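Local coordinates for protein (hdlp (histone deacetylase-like protein)) (Aquifex aeolicus, PDB 1C3P) that probably removes acetyl groups from lysine side chains as a zinc-dependent relative of the histone deacetylases, at residues Arg50-Lys54 with Glu55-Leu59; Gly358-Arg361 with Lys362-Asp366; Cys77-Lys80 with Gly81-Glu84; Thr307-Trp310 with Cys311-Gly315. All blocks are in the same frame, centred on the assembly; numbering follows the deposited sequence.

All four contacts are local, each joining two runs of chain that follow one another without a gap, so none nests in or crosses another. From the N terminus, contact 1 (50-59) turns the chain from edge strand 46-48 of the parallel sheet into helix 54-57. Contact 3 (77-84) rounds the corner between helices 63-75 and 82-86, its centre about 23 Å from that of contact 1. Contact 4 (307-315) is the last turns of helix 299-314, packed on helix 272-286 and strand 4-8. Contact 2 (358-366) comes last, starting helix 362-372 against helix 228-245, on the opposite side of the chain's centre from contact 1.

Contact 1: residues Arg50-Lys54 with Glu55-Leu59; sequences RPATK and EELLL
Arg50 and Glu56 meet end-on, the guanidinium offering NH1 and NH2 to the two carboxylate oxygens. Arg50 NH1 reaches Glu56 OE1 at 3.0 Å, almost straight (173°) and in the guanidinium plane; Arg50 NH2 lies 2.8 Å from Glu56 OE2, which sits somewhat out of that plane. Both oxygens use their syn lone pairs, and the two groups are nearly coplanar. Glu56 OE1 is gripped a second time by the backbone N of Thr53 (2.9 Å), which comes from above the carboxylate plane. In return, Thr53 OG1, set between its own N and carbonyl carbon (chi1 63°), accepts from Glu56 N at 3.1 Å. A lysine in place of Glu56 would probably leave Thr53 N without its acceptor and set a like charge against Arg50. The buried side is apolar: Ala52 CB packs on CD2 of Leu57 at 3.8 Å, with helix 98-118 beyond, where Glu115 also pairs with Arg50 NH2. Lys54 touches Leu58 CD1 through CG and lies along helix 63-75. The looser, solvent side is at Thr53 and Glu55, whose extended chain carries its carboxylate clear of residues 50-54. The reciprocal bonds of Thr53 and Glu56 make a capping box, with Thr53 as N-cap of helix 54-57.

Contact 2: residues Gly358-Arg361 with Lys362-Asp366; sequences GEVR and KEVKD
Val360 lays its CG1 methyl across Val364, the two side chains at about a right angle, with CG1 of Val360 4.1 Å from CB of Val364. That methyl stands opposite the backbone N (chi1 179°), which also brings it to the CG of Lys365 at 4.0 Å. Lys365 is extended beyond CG, and its CE passes 3.7 Å from the carbonyl O of Val360. Phe233 of helix 228-245 touches all three side chains. The backbone here starts helix 362-372, with Arg361 as its N-cap residue: its O takes the N-H of Lys365 at 3.2 Å, in the carbonyl plane, and a weak bond from Val364 N. Lys362 behaves differently from Lys365. Bends at chi2 and chi3 (both 56°) curl it back over the preceding residue, leaving NZ of Lys362 3.7 Å from CA of Arg361. Arg361 itself bends at chi3 (-80°) and runs beside Glu363, both pointing the same way. Their planes are steeply turned, and NH1 of Arg361 stays 4.1 Å from OE2 of Glu363, too far for a salt bridge. The stronger partners of the guanidinium lie elsewhere: NE forms a salt bridge with Glu230, and NH2 bonds to the backbone O of Lys224.

Contact 3: residues Cys77-Lys80 with Gly81-Glu84; sequences CVPK and GARE
Pro79 and Ala82 are tied by one backbone hydrogen bond, from N of Ala82 to O of Pro79, 2.9 Å long and fairly straight at 160°. A water extends this polar link. It donates to the same O of Pro79 at 3.0 Å and accepts from the backbone N of Arg83 at 3.2 Å, so the Pro79 carbonyl serves two donors and the water bridges to the N-H one residue further on.

Apolar contact is slight and comes from small groups. CD of Pro79 lies 3.9 Å from CB of Ala82; that same CB of Ala82 sits only 3.2 Å from O of Pro79, a short approach consistent with the tight turn. Ala82 is buried and touches Thr68 of helix 63-75, while Pro79 rests on Ala72 of the same helix. Further out, Val78 directs CG1, which stands anti to its own N, at the start of the helix, with CG1 of Val78 4.2 Å from CB of Arg83.

The remaining constraint is steric. Gly81 has a positive phi of 84°, and a side chain there would be jammed against the carbonyl O of Lys80; the missing CB lets the chain turn. At Lys80, by contrast, a side chain is easily taken: its CB bond points away from residues 81-84, and the chain is extended beyond CG. Residues Pro79 to Ala82 thus form a type II beta turn with glycine at its third position, and Gly81 doubles as the N-cap residue of helix 82-86.

Contact 4: residues Thr307-Trp310 with Cys311-Gly315; sequences TLIW and CELSG
The closing turns of helix 299-314 hold this contact, in which side chains four residues apart touch along the helix. Trp310 and Ser314 make the most distinctive pair: CB of Ser314 sits over one face of the Trp310 indole, 4.1 Å from the centroid of the five-membered ring and 19° off its normal, a CH-pi contact. The indole is carried there by a CG opposite the backbone N (chi1 180°), which runs the ring along the helix toward its C-terminal end. Its NE1 turns elsewhere, to the backbone O of Leu40, and Lys35 makes a cation-pi contact with the ring. With an alanine in place of Trp310, Ser314 CB would probably lose the ring face it rests on and Leu40 O its donor.

Ile309 and Leu313 lie side by side, pointing the same way, CG2 of Ile309 4.1 Å from CD1 of Leu313. On another side, CG2 of Thr307 is 4.2 Å from SG of Cys311. Backbone bonds of the regular alpha-helical kind run beneath, from N of Cys311 to O of Thr307 (2.9 Å) through to N of Ser314 and O of Trp310 (2.8 Å). Gly315, with positive phi, then ends the helix.

Carbon contacts dominate between these side chains. Thr307 OG1 bonds within its own helix, to Ala303 O, and Ser314 OG bonds just past its end, to Arg316, whereas Glu312 forms a salt bridge with Arg283 of helix 272-286. Backbone bonds and carbon contacts thus hold the turns together, while Trp310 and Glu312 make the polar links to other parts of the fold.

Contact 1: residues Arg50-Lys54 with Glu55-Leu59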
ATOM      1  N   ARG A  50       8.684 -10.282  11.593  1.00 16.83           N
ATOM      2  CA  ARG A  50       9.520  -9.942  12.732  1.00 23.88           C
ATOM      3  C   ARG A  50       9.491  -8.420  12.884  1.00 20.20           C
ATOM      4  O   ARG A  50       9.231  -7.689  11.927  1.00 18.63           O
ATOM      5  CB  ARG A  50      10.983 -10.357  12.502  1.00 27.48           C
ATOM      6  CG  ARG A  50      11.752  -9.498  11.469  1.00 22.99           C
ATOM      7  CD  ARG A  50      13.211  -9.916  11.435  1.00 25.20           C
ATOM      8  NE  ARG A  50      13.995  -9.287  10.374  1.00 15.88           N
ATOM      9  CZ  ARG A  50      14.290  -7.998  10.285  1.00 14.34           C
ATOM     10  NH1 ARG A  50      13.870  -7.135  11.205  1.00 15.78           N
ATOM     11  NH2 ARG A  50      15.032  -7.568   9.271  1.00 16.78           N
ATOM     12  N   PRO A  51       9.713  -7.921  14.102  1.00 15.63           N
ATOM     13  CA  PRO A  51       9.722  -6.470  14.296  1.00 14.35           C
ATOM     14  C   PRO A  51      10.936  -5.848  13.606  1.00 15.73           C
ATOM     15  O   PRO A  51      11.977  -6.501  13.475  1.00 18.67           O
ATOM     16  CB  PRO A  51       9.852  -6.335  15.816  1.00 17.73           C
ATOM     17  CG  PRO A  51       9.212  -7.618  16.326  1.00 17.62           C
ATOM     18  CD  PRO A  51       9.876  -8.606  15.393  1.00 19.45           C
ATOM     19  N   ALA A  52      10.801  -4.602  13.148  1.00 11.47           N
ATOM     20  CA  ALA A  52      11.928  -3.873  12.580  1.00  9.78           C
ATOM     21  C   ALA A  52      12.816  -3.570  13.799  1.00 17.19           C
ATOM     22  O   ALA A  52      12.298  -3.313  14.887  1.00 16.46           O
ATOM     23  CB  ALA A  52      11.450  -2.568  11.947  1.00 12.19           C
ATOM     24  N   THR A  53      14.139  -3.596  13.637  1.00 16.40           N
ATOM     25  CA  THR A  53      15.013  -3.284  14.767  1.00 16.32           C
ATOM     26  C   THR A  53      15.098  -1.769  14.870  1.00 14.06           C
ATOM     27  O   THR A  53      14.739  -1.069  13.934  1.00 17.87           O
ATOM     28  CB  THR A  53      16.430  -3.843  14.569  1.00 15.82           C
ATOM     29  OG1 THR A  53      17.038  -3.215  13.429  1.00 16.25           O
ATOM     30  CG2 THR A  53      16.366  -5.355  14.363  1.00 14.34           C
ATOM     31  N   LYS A  54      15.567  -1.261  16.008  1.00 16.10           N
ATOM     32  CA  LYS A  54      15.689   0.185  16.179  1.00 19.00           C
ATOM     33  C   LYS A  54      16.577   0.741  15.064  1.00 22.48           C
ATOM     34  O   LYS A  54      16.316   1.810  14.500  1.00 19.97           O
ATOM     35  CB  LYS A  54      16.321   0.498  17.541  1.00 22.92           C
ATOM     36  CG  LYS A  54      16.427   1.978  17.859  1.00 32.99           C
ATOM     37  CD  LYS A  54      15.068   2.614  18.058  1.00 51.34           C
ATOM     38  CE  LYS A  54      14.428   2.198  19.380  1.00 64.17           C
ATOM     39  NZ  LYS A  54      15.157   2.749  20.564  1.00 63.45           N
ATOM     40  N   GLU A  55      17.626   0.001  14.743  1.00 25.65           N
ATOM     41  CA  GLU A  55      18.560   0.426  13.707  1.00 25.08           C
ATOM     42  C   GLU A  55      17.874   0.530  12.351  1.00 18.91           C
ATOM     43  O   GLU A  55      18.103   1.482  11.619  1.00 17.43           O
ATOM     44  CB  GLU A  55      19.739  -0.547  13.648  1.00 25.40           C
ATOM     45  CG  GLU A  55      20.790  -0.212  12.613  1.00 48.95           C
ATOM     46  CD  GLU A  55      22.071  -1.017  12.807  1.00 64.21           C
ATOM     47  OE1 GLU A  55      22.978  -0.905  11.950  1.00 62.38           O
ATOM     48  OE2 GLU A  55      22.177  -1.750  13.820  1.00 58.22           O
ATOM     49  N   GLU A  56      17.030  -0.440  12.018  1.00 16.80           N
ATOM     50  CA  GLU A  56      16.317  -0.390  10.751  1.00 17.24           C
ATOM     51  C   GLU A  56      15.355   0.800  10.747  1.00 15.95           C
ATOM     52  O   GLU A  56      15.219   1.499   9.740  1.00 17.82           O
ATOM     53  CB  GLU A  56      15.590  -1.717  10.510  1.00 16.15           C
ATOM     54  CG  GLU A  56      16.576  -2.894  10.396  1.00 14.41           C
ATOM     55  CD  GLU A  56      15.886  -4.230  10.346  1.00 20.17           C
ATOM     56  OE1 GLU A  56      14.783  -4.320  10.935  1.00 17.12           O
ATOM     57  OE2 GLU A  56      16.451  -5.186   9.751  1.00 18.23           O
ATOM     58  N   LEU A  57      14.696   1.048  11.876  1.00 17.53           N
ATOM     59  CA  LEU A  57      13.781   2.184  11.952  1.00 16.34           C
ATOM     60  C   LEU A  57      14.517   3.507  11.764  1.00 18.46           C
ATOM     61  O   LEU A  57      14.010   4.424  11.111  1.00 17.27           O
ATOM     62  CB  LEU A  57      13.044   2.213  13.293  1.00 13.86           C
ATOM     63  CG  LEU A  57      12.041   1.061  13.502  1.00 15.24           C
ATOM     64  CD1 LEU A  57      11.396   1.177  14.889  1.00 19.30           C
ATOM     65  CD2 LEU A  57      10.956   1.127  12.404  1.00 15.14           C
ATOM     66  N   LEU A  58      15.707   3.604  12.350  1.00 16.43           N
ATOM     67  CA  LEU A  58      16.488   4.829  12.263  1.00 15.18           C
ATOM     68  C   LEU A  58      17.153   5.031  10.906  1.00 21.19           C
ATOM     69  O   LEU A  58      17.854   6.024  10.700  1.00 20.40           O
ATOM     70  CB  LEU A  58      17.510   4.886  13.395  1.00 16.09           C
ATOM     71  CG  LEU A  58      16.867   4.863  14.789  1.00 21.72           C
ATOM     72  CD1 LEU A  58      17.953   4.833  15.857  1.00 31.92           C
ATOM     73  CD2 LEU A  58      15.944   6.048  14.973  1.00 34.38           C
ATOM     74  N   LEU A  59      16.949   4.095   9.984  1.00 13.50           N
ATOM     75  CA  LEU A  59      17.458   4.290   8.622  1.00 15.58           C
ATOM     76  C   LEU A  59      16.670   5.479   8.032  1.00 17.55           C
ATOM     77  O   LEU A  59      17.137   6.166   7.124  1.00 18.02           O
ATOM     78  CB  LEU A  59      17.211   3.050   7.749  1.00 18.98           C
ATOM     79  CG  LEU A  59      18.021   1.782   8.035  1.00 22.57           C
ATOM     80  CD1 LEU A  59      17.507   0.621   7.196  1.00 19.88           C
ATOM     81  CD2 LEU A  59      19.508   2.056   7.742  1.00 26.71           C
TER

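Contact 2: residues Gly358-Arg361 with Lys362-Asp366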
ATOM      1  N   GLY A 358     -14.812   1.518 -19.376  1.00 28.22           N
ATOM      2  CA  GLY A 358     -15.564   2.602 -19.971  1.00 30.96           C
ATOM      3  C   GLY A 358     -14.633   3.414 -20.846  1.00 30.03           C
ATOM      4  O   GLY A 358     -13.533   2.977 -21.163  1.00 24.03           O
ATOM      5  N   GLU A 359     -15.065   4.603 -21.243  1.00 28.34           N
ATOM      6  CA  GLU A 359     -14.233   5.452 -22.073  1.00 24.37           C
ATOM      7  C   GLU A 359     -13.204   6.171 -21.225  1.00 27.35           C
ATOM      8  O   GLU A 359     -13.381   6.334 -20.020  1.00 22.94           O
ATOM      9  CB  GLU A 359     -15.092   6.495 -22.780  1.00 32.52           C
ATOM     10  CG  GLU A 359     -15.986   5.949 -23.868  1.00 45.44           C
ATOM     11  CD  GLU A 359     -16.931   7.009 -24.410  1.00 50.43           C
ATOM     12  OE1 GLU A 359     -16.457   8.117 -24.747  1.00 42.92           O
ATOM     13  OE2 GLU A 359     -18.144   6.728 -24.503  1.00 40.72           O
ATOM     14  N   VAL A 360     -12.117   6.591 -21.850  1.00 19.68           N
ATOM     15  CA  VAL A 360     -11.118   7.338 -21.118  1.00 21.28           C
ATOM     16  C   VAL A 360     -11.424   8.833 -21.299  1.00 25.51           C
ATOM     17  O   VAL A 360     -11.336   9.370 -22.411  1.00 19.75           O
ATOM     18  CB  VAL A 360      -9.714   7.018 -21.623  1.00 26.71           C
ATOM     19  CG1 VAL A 360      -8.681   7.850 -20.853  1.00 20.64           C
ATOM     20  CG2 VAL A 360      -9.446   5.510 -21.467  1.00 25.79           C
ATOM     21  N   ARG A 361     -11.809   9.497 -20.206  1.00 18.48           N
ATOM     22  CA  ARG A 361     -12.125  10.929 -20.252  1.00 22.01           C
ATOM     23  C   ARG A 361     -10.988  11.809 -20.732  1.00 26.11           C
ATOM     24  O   ARG A 361      -9.815  11.498 -20.529  1.00 21.79           O
ATOM     25  CB  ARG A 361     -12.554  11.433 -18.871  1.00 19.31           C
ATOM     26  CG  ARG A 361     -13.981  11.102 -18.533  1.00 30.86           C
ATOM     27  CD  ARG A 361     -14.245  11.427 -17.082  1.00 37.95           C
ATOM     28  NE  ARG A 361     -13.749  10.375 -16.196  1.00 30.73           N
ATOM     29  CZ  ARG A 361     -13.854  10.421 -14.877  1.00 22.89           C
ATOM     30  NH1 ARG A 361     -14.431  11.475 -14.303  1.00 19.02           N
ATOM     31  NH2 ARG A 361     -13.421   9.406 -14.140  1.00 23.47           N
ATOM     32  N   LYS A 362     -11.351  12.924 -21.363  1.00 24.89           N
ATOM     33  CA  LYS A 362     -10.366  13.878 -21.864  1.00 28.63           C
ATOM     34  C   LYS A 362      -9.448  14.357 -20.742  1.00 16.77           C
ATOM     35  O   LYS A 362      -8.256  14.546 -20.955  1.00 22.90           O
ATOM     36  CB  LYS A 362     -11.062  15.090 -22.519  1.00 22.91           C
ATOM     37  CG  LYS A 362     -11.748  14.776 -23.835  1.00 50.86           C
ATOM     38  CD  LYS A 362     -12.757  13.649 -23.665  1.00 57.51           C
ATOM     39  CE  LYS A 362     -13.768  13.994 -22.590  1.00 50.87           C
ATOM     40  NZ  LYS A 362     -14.567  12.822 -22.249  1.00 22.99           N
ATOM     41  N   GLU A 363     -10.021  14.573 -19.557  1.00 25.24           N
ATOM     42  CA  GLU A 363      -9.260  15.011 -18.376  1.00 26.29           C
ATOM     43  C   GLU A 363      -8.056  14.127 -18.133  1.00 19.00           C
ATOM     44  O   GLU A 363      -6.951  14.601 -17.852  1.00 18.66           O
ATOM     45  CB  GLU A 363     -10.073  14.871 -17.102  1.00 33.50           C
ATOM     46  CG  GLU A 363     -11.267  15.714 -16.936  1.00 48.73           C
ATOM     47  CD  GLU A 363     -11.976  15.334 -15.661  1.00 42.01           C
ATOM     48  OE1 GLU A 363     -11.295  15.304 -14.603  1.00 28.50           O
ATOM     49  OE2 GLU A 363     -13.194  15.064 -15.724  1.00 44.91           O
ATOM     50  N   VAL A 364      -8.308  12.827 -18.167  1.00 20.69           N
ATOM     51  CA  VAL A 364      -7.248  11.870 -17.926  1.00 23.13           C
ATOM     52  C   VAL A 364      -6.191  11.948 -19.017  1.00 19.28           C
ATOM     53  O   VAL A 364      -4.988  11.967 -18.725  1.00 20.17           O
ATOM     54  CB  VAL A 364      -7.791  10.444 -17.828  1.00 16.98           C
ATOM     55  CG1 VAL A 364      -6.635   9.485 -17.637  1.00 22.32           C
ATOM     56  CG2 VAL A 364      -8.774  10.326 -16.653  1.00 23.99           C
ATOM     57  N   LYS A 365      -6.624  12.021 -20.271  1.00 21.11           N
ATOM     58  CA  LYS A 365      -5.666  12.122 -21.364  1.00 18.15           C
ATOM     59  C   LYS A 365      -4.839  13.394 -21.216  1.00 19.49           C
ATOM     60  O   LYS A 365      -3.622  13.384 -21.425  1.00 22.04           O
ATOM     61  CB  LYS A 365      -6.386  12.115 -22.724  1.00 25.22           C
ATOM     62  CG  LYS A 365      -7.121  10.822 -23.021  1.00 32.99           C
ATOM     63  CD  LYS A 365      -7.715  10.828 -24.429  1.00 36.09           C
ATOM     64  CE  LYS A 365      -8.450   9.526 -24.718  1.00 28.99           C
ATOM     65  NZ  LYS A 365      -9.023   9.454 -26.093  1.00 38.98           N
ATOM     66  N   ASP A 366      -5.495  14.495 -20.851  1.00 22.45           N
ATOM     67  CA  ASP A 366      -4.765  15.749 -20.685  1.00 22.62           C
ATOM     68  C   ASP A 366      -3.718  15.670 -19.567  1.00 24.53           C
ATOM     69  O   ASP A 366      -2.608  16.180 -19.711  1.00 21.13           O
ATOM     70  CB  ASP A 366      -5.723  16.924 -20.400  1.00 21.69           C
ATOM     71  CG  ASP A 366      -6.665  17.211 -21.559  1.00 27.75           C
ATOM     72  OD1 ASP A 366      -6.322  16.885 -22.722  1.00 31.01           O
ATOM     73  OD2 ASP A 366      -7.739  17.793 -21.313  1.00 33.20           O
TER

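Contact 3: residues Cys77-Lys80 with Gly81-Glu84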
ATOM      1  N   CYS A  77      -0.672   6.848  26.363  1.00 15.97           N
ATOM      2  CA  CYS A  77      -0.922   8.261  26.576  1.00 18.91           C
ATOM      3  C   CYS A  77      -0.389   9.092  25.435  1.00 19.68           C
ATOM      4  O   CYS A  77       0.345   8.603  24.583  1.00 20.02           O
ATOM      5  CB  CYS A  77      -0.216   8.732  27.856  1.00 24.64           C
ATOM      6  SG  CYS A  77       1.632   8.716  27.703  1.00 25.26           S
ATOM      7  N   VAL A  78      -0.784  10.361  25.430  1.00 16.00           N
ATOM      8  CA  VAL A  78      -0.283  11.315  24.457  1.00 18.73           C
ATOM      9  C   VAL A  78       0.638  12.183  25.293  1.00 24.02           C
ATOM     10  O   VAL A  78       0.174  13.012  26.090  1.00 24.08           O
ATOM     11  CB  VAL A  78      -1.394  12.192  23.880  1.00 15.57           C
ATOM     12  CG1 VAL A  78      -0.813  13.163  22.861  1.00 21.27           C
ATOM     13  CG2 VAL A  78      -2.462  11.314  23.248  1.00 19.47           C
ATOM     14  N   PRO A  79       1.960  11.981  25.151  1.00 18.91           N
ATOM     15  CA  PRO A  79       2.932  12.762  25.913  1.00 23.37           C
ATOM     16  C   PRO A  79       2.760  14.247  25.631  1.00 27.44           C
ATOM     17  O   PRO A  79       2.404  14.639  24.522  1.00 22.20           O
ATOM     18  CB  PRO A  79       4.277  12.206  25.419  1.00 21.92           C
ATOM     19  CG  PRO A  79       3.905  10.751  25.047  1.00 20.90           C
ATOM     20  CD  PRO A  79       2.651  11.035  24.253  1.00 17.70           C
ATOM     21  N   LYS A  80       2.980  15.064  26.655  1.00 23.35           N
ATOM     22  CA  LYS A  80       2.869  16.508  26.527  1.00 26.78           C
ATOM     23  C   LYS A  80       3.680  16.998  25.334  1.00 24.71           C
ATOM     24  O   LYS A  80       4.850  16.643  25.185  1.00 24.23           O
ATOM     25  CB  LYS A  80       3.359  17.153  27.824  1.00 32.33           C
ATOM     26  CG  LYS A  80       4.716  16.631  28.275  1.00 51.34           C
ATOM     27  CD  LYS A  80       5.028  17.071  29.702  1.00 68.70           C
ATOM     28  CE  LYS A  80       6.286  16.398  30.238  1.00 70.04           C
ATOM     29  NZ  LYS A  80       6.609  16.842  31.627  1.00 73.72           N
ATOM     30  N   GLY A  81       3.041  17.799  24.483  1.00 16.74           N
ATOM     31  CA  GLY A  81       3.703  18.336  23.300  1.00 18.96           C
ATOM     32  C   GLY A  81       3.726  17.427  22.069  1.00 22.38           C
ATOM     33  O   GLY A  81       4.091  17.880  20.983  1.00 19.29           O
ATOM     34  N   ALA A  82       3.328  16.165  22.209  1.00 22.57           N
ATOM     35  CA  ALA A  82       3.380  15.225  21.071  1.00 20.65           C
ATOM     36  C   ALA A  82       2.242  15.334  20.061  1.00 21.81           C
ATOM     37  O   ALA A  82       2.380  14.931  18.906  1.00 16.95           O
ATOM     38  CB  ALA A  82       3.471  13.770  21.593  1.00 20.41           C
ATOM     39  N   ARG A  83       1.098  15.851  20.491  1.00 17.68           N
ATOM     40  CA  ARG A  83      -0.026  15.978  19.571  1.00 15.04           C
ATOM     41  C   ARG A  83       0.393  16.994  18.524  1.00 21.33           C
ATOM     42  O   ARG A  83       0.243  16.784  17.327  1.00 24.88           O
ATOM     43  CB  ARG A  83      -1.267  16.493  20.309  1.00 21.02           C
ATOM     44  CG  ARG A  83      -2.576  16.060  19.691  1.00 36.77           C
ATOM     45  CD  ARG A  83      -2.638  16.323  18.210  1.00 41.28           C
ATOM     46  NE  ARG A  83      -3.864  15.779  17.637  1.00 40.05           N
ATOM     47  CZ  ARG A  83      -4.184  15.855  16.349  1.00 51.15           C
ATOM     48  NH1 ARG A  83      -3.363  16.455  15.497  1.00 55.10           N
ATOM     49  NH2 ARG A  83      -5.327  15.340  15.913  1.00 54.26           N
ATOM     50  N   GLU A  84       0.936  18.100  18.994  1.00 18.76           N
ATOM     51  CA  GLU A  84       1.373  19.172  18.112  1.00 24.12           C
ATOM     52  C   GLU A  84       2.620  18.843  17.299  1.00 25.36           C
ATOM     53  O   GLU A  84       2.663  19.050  16.085  1.00 26.17           O
ATOM     54  CB  GLU A  84       1.647  20.428  18.930  1.00 32.64           C
ATOM     55  CG  GLU A  84       2.424  20.155  20.204  1.00 37.91           C
ATOM     56  CD  GLU A  84       1.533  20.058  21.448  1.00 51.24           C
ATOM     57  OE1 GLU A  84       1.544  21.040  22.244  1.00 24.82           O
ATOM     58  OE2 GLU A  84       0.828  19.020  21.620  1.00 22.57           O
TER
HETATM   59  O   HOH W   1       0.276  16.546  23.521  1.00 22.61           O

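Contact 4: residues Thr307-Trp310 with Cys311-Gly315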
ATOM      1  N   THR A 307      -5.881 -11.788  -2.826  1.00 18.60           N
ATOM      2  CA  THR A 307      -5.832 -13.210  -3.133  1.00 16.88           C
ATOM      3  C   THR A 307      -5.461 -13.348  -4.611  1.00 17.47           C
ATOM      4  O   THR A 307      -4.666 -14.214  -4.966  1.00 18.94           O
ATOM      5  CB  THR A 307      -7.178 -13.904  -2.797  1.00 22.05           C
ATOM      6  OG1 THR A 307      -7.297 -14.008  -1.371  1.00 21.58           O
ATOM      7  CG2 THR A 307      -7.252 -15.299  -3.415  1.00 24.86           C
ATOM      8  N   LEU A 308      -6.010 -12.491  -5.473  1.00 19.97           N
ATOM      9  CA  LEU A 308      -5.647 -12.545  -6.892  1.00 22.54           C
ATOM     10  C   LEU A 308      -4.138 -12.323  -7.050  1.00 22.98           C
ATOM     11  O   LEU A 308      -3.465 -12.989  -7.853  1.00 22.27           O
ATOM     12  CB  LEU A 308      -6.412 -11.488  -7.704  1.00 21.13           C
ATOM     13  CG  LEU A 308      -7.928 -11.667  -7.828  1.00 22.82           C
ATOM     14  CD1 LEU A 308      -8.528 -10.594  -8.764  1.00 25.01           C
ATOM     15  CD2 LEU A 308      -8.205 -13.073  -8.380  1.00 29.09           C
ATOM     16  N   ILE A 309      -3.599 -11.381  -6.283  1.00 22.54           N
ATOM     17  CA  ILE A 309      -2.172 -11.105  -6.350  1.00 17.09           C
ATOM     18  C   ILE A 309      -1.382 -12.329  -5.898  1.00 20.84           C
ATOM     19  O   ILE A 309      -0.388 -12.700  -6.524  1.00 25.20           O
ATOM     20  CB  ILE A 309      -1.765  -9.934  -5.432  1.00 18.12           C
ATOM     21  CG1 ILE A 309      -2.450  -8.642  -5.880  1.00 18.26           C
ATOM     22  CG2 ILE A 309      -0.253  -9.778  -5.447  1.00 24.16           C
ATOM     23  CD1 ILE A 309      -2.065  -8.206  -7.279  1.00 26.57           C
ATOM     24  N   TRP A 310      -1.814 -12.958  -4.809  1.00 16.86           N
ATOM     25  CA  TRP A 310      -1.074 -14.124  -4.319  1.00 17.86           C
ATOM     26  C   TRP A 310      -1.112 -15.264  -5.345  1.00 20.86           C
ATOM     27  O   TRP A 310      -0.093 -15.917  -5.599  1.00 21.38           O
ATOM     28  CB  TRP A 310      -1.627 -14.586  -2.973  1.00 14.83           C
ATOM     29  CG  TRP A 310      -0.910 -15.774  -2.442  1.00 16.63           C
ATOM     30  CD1 TRP A 310      -1.436 -17.017  -2.239  1.00 19.82           C
ATOM     31  CD2 TRP A 310       0.497 -15.878  -2.150  1.00 18.62           C
ATOM     32  NE1 TRP A 310      -0.447 -17.889  -1.848  1.00 25.84           N
ATOM     33  CE2 TRP A 310       0.748 -17.217  -1.785  1.00 25.60           C
ATOM     34  CE3 TRP A 310       1.567 -14.970  -2.163  1.00 24.06           C
ATOM     35  CZ2 TRP A 310       2.025 -17.673  -1.437  1.00 26.14           C
ATOM     36  CZ3 TRP A 310       2.834 -15.419  -1.820  1.00 24.89           C
ATOM     37  CH2 TRP A 310       3.053 -16.761  -1.460  1.00 24.96           C
ATOM     38  N   CYS A 311      -2.279 -15.490  -5.944  1.00 24.22           N
ATOM     39  CA  CYS A 311      -2.410 -16.529  -6.959  1.00 27.66           C
ATOM     40  C   CYS A 311      -1.486 -16.260  -8.149  1.00 22.95           C
ATOM     41  O   CYS A 311      -0.844 -17.184  -8.639  1.00 25.47           O
ATOM     42  CB  CYS A 311      -3.875 -16.666  -7.423  1.00 25.37           C
ATOM     43  SG  CYS A 311      -5.006 -17.447  -6.219  1.00 27.22           S
ATOM     44  N   GLU A 312      -1.399 -15.005  -8.607  1.00 17.03           N
ATOM     45  CA  GLU A 312      -0.504 -14.654  -9.729  1.00 22.44           C
ATOM     46  C   GLU A 312       0.954 -14.968  -9.387  1.00 27.47           C
ATOM     47  O   GLU A 312       1.673 -15.606 -10.158  1.00 22.33           O
ATOM     48  CB  GLU A 312      -0.546 -13.153 -10.041  1.00 20.81           C
ATOM     49  CG  GLU A 312      -0.965 -12.748 -11.439  1.00 43.65           C
ATOM     50  CD  GLU A 312      -0.252 -13.490 -12.554  1.00 29.63           C
ATOM     51  OE1 GLU A 312       0.998 -13.487 -12.624  1.00 38.85           O
ATOM     52  OE2 GLU A 312      -0.970 -14.079 -13.380  1.00 53.22           O
ATOM     53  N   LEU A 313       1.403 -14.482  -8.233  1.00 23.82           N
ATOM     54  CA  LEU A 313       2.788 -14.691  -7.805  1.00 20.72           C
ATOM     55  C   LEU A 313       3.120 -16.156  -7.555  1.00 18.21           C
ATOM     56  O   LEU A 313       4.176 -16.632  -7.974  1.00 21.48           O
ATOM     57  CB  LEU A 313       3.080 -13.910  -6.521  1.00 27.82           C
ATOM     58  CG  LEU A 313       3.085 -12.382  -6.571  1.00 33.55           C
ATOM     59  CD1 LEU A 313       3.292 -11.847  -5.163  1.00 24.03           C
ATOM     60  CD2 LEU A 313       4.186 -11.901  -7.493  1.00 28.20           C
ATOM     61  N   SER A 314       2.196 -16.836  -6.880  1.00 19.41           N
ATOM     62  CA  SER A 314       2.312 -18.241  -6.481  1.00 28.26           C
ATOM     63  C   SER A 314       2.191 -19.205  -7.658  1.00 30.18           C
ATOM     64  O   SER A 314       2.561 -20.374  -7.560  1.00 25.04           O
ATOM     65  CB  SER A 314       1.233 -18.562  -5.427  1.00 22.55           C
ATOM     66  OG  SER A 314       1.326 -19.891  -4.954  1.00 61.92           O
ATOM     67  N   GLY A 315       1.665 -18.718  -8.767  1.00 28.04           N
ATOM     68  CA  GLY A 315       1.533 -19.564  -9.934  1.00 33.84           C
ATOM     69  C   GLY A 315       0.392 -20.551  -9.858  1.00 36.93           C
ATOM     70  O   GLY A 315       0.472 -21.647 -10.410  1.00 37.00           O
TER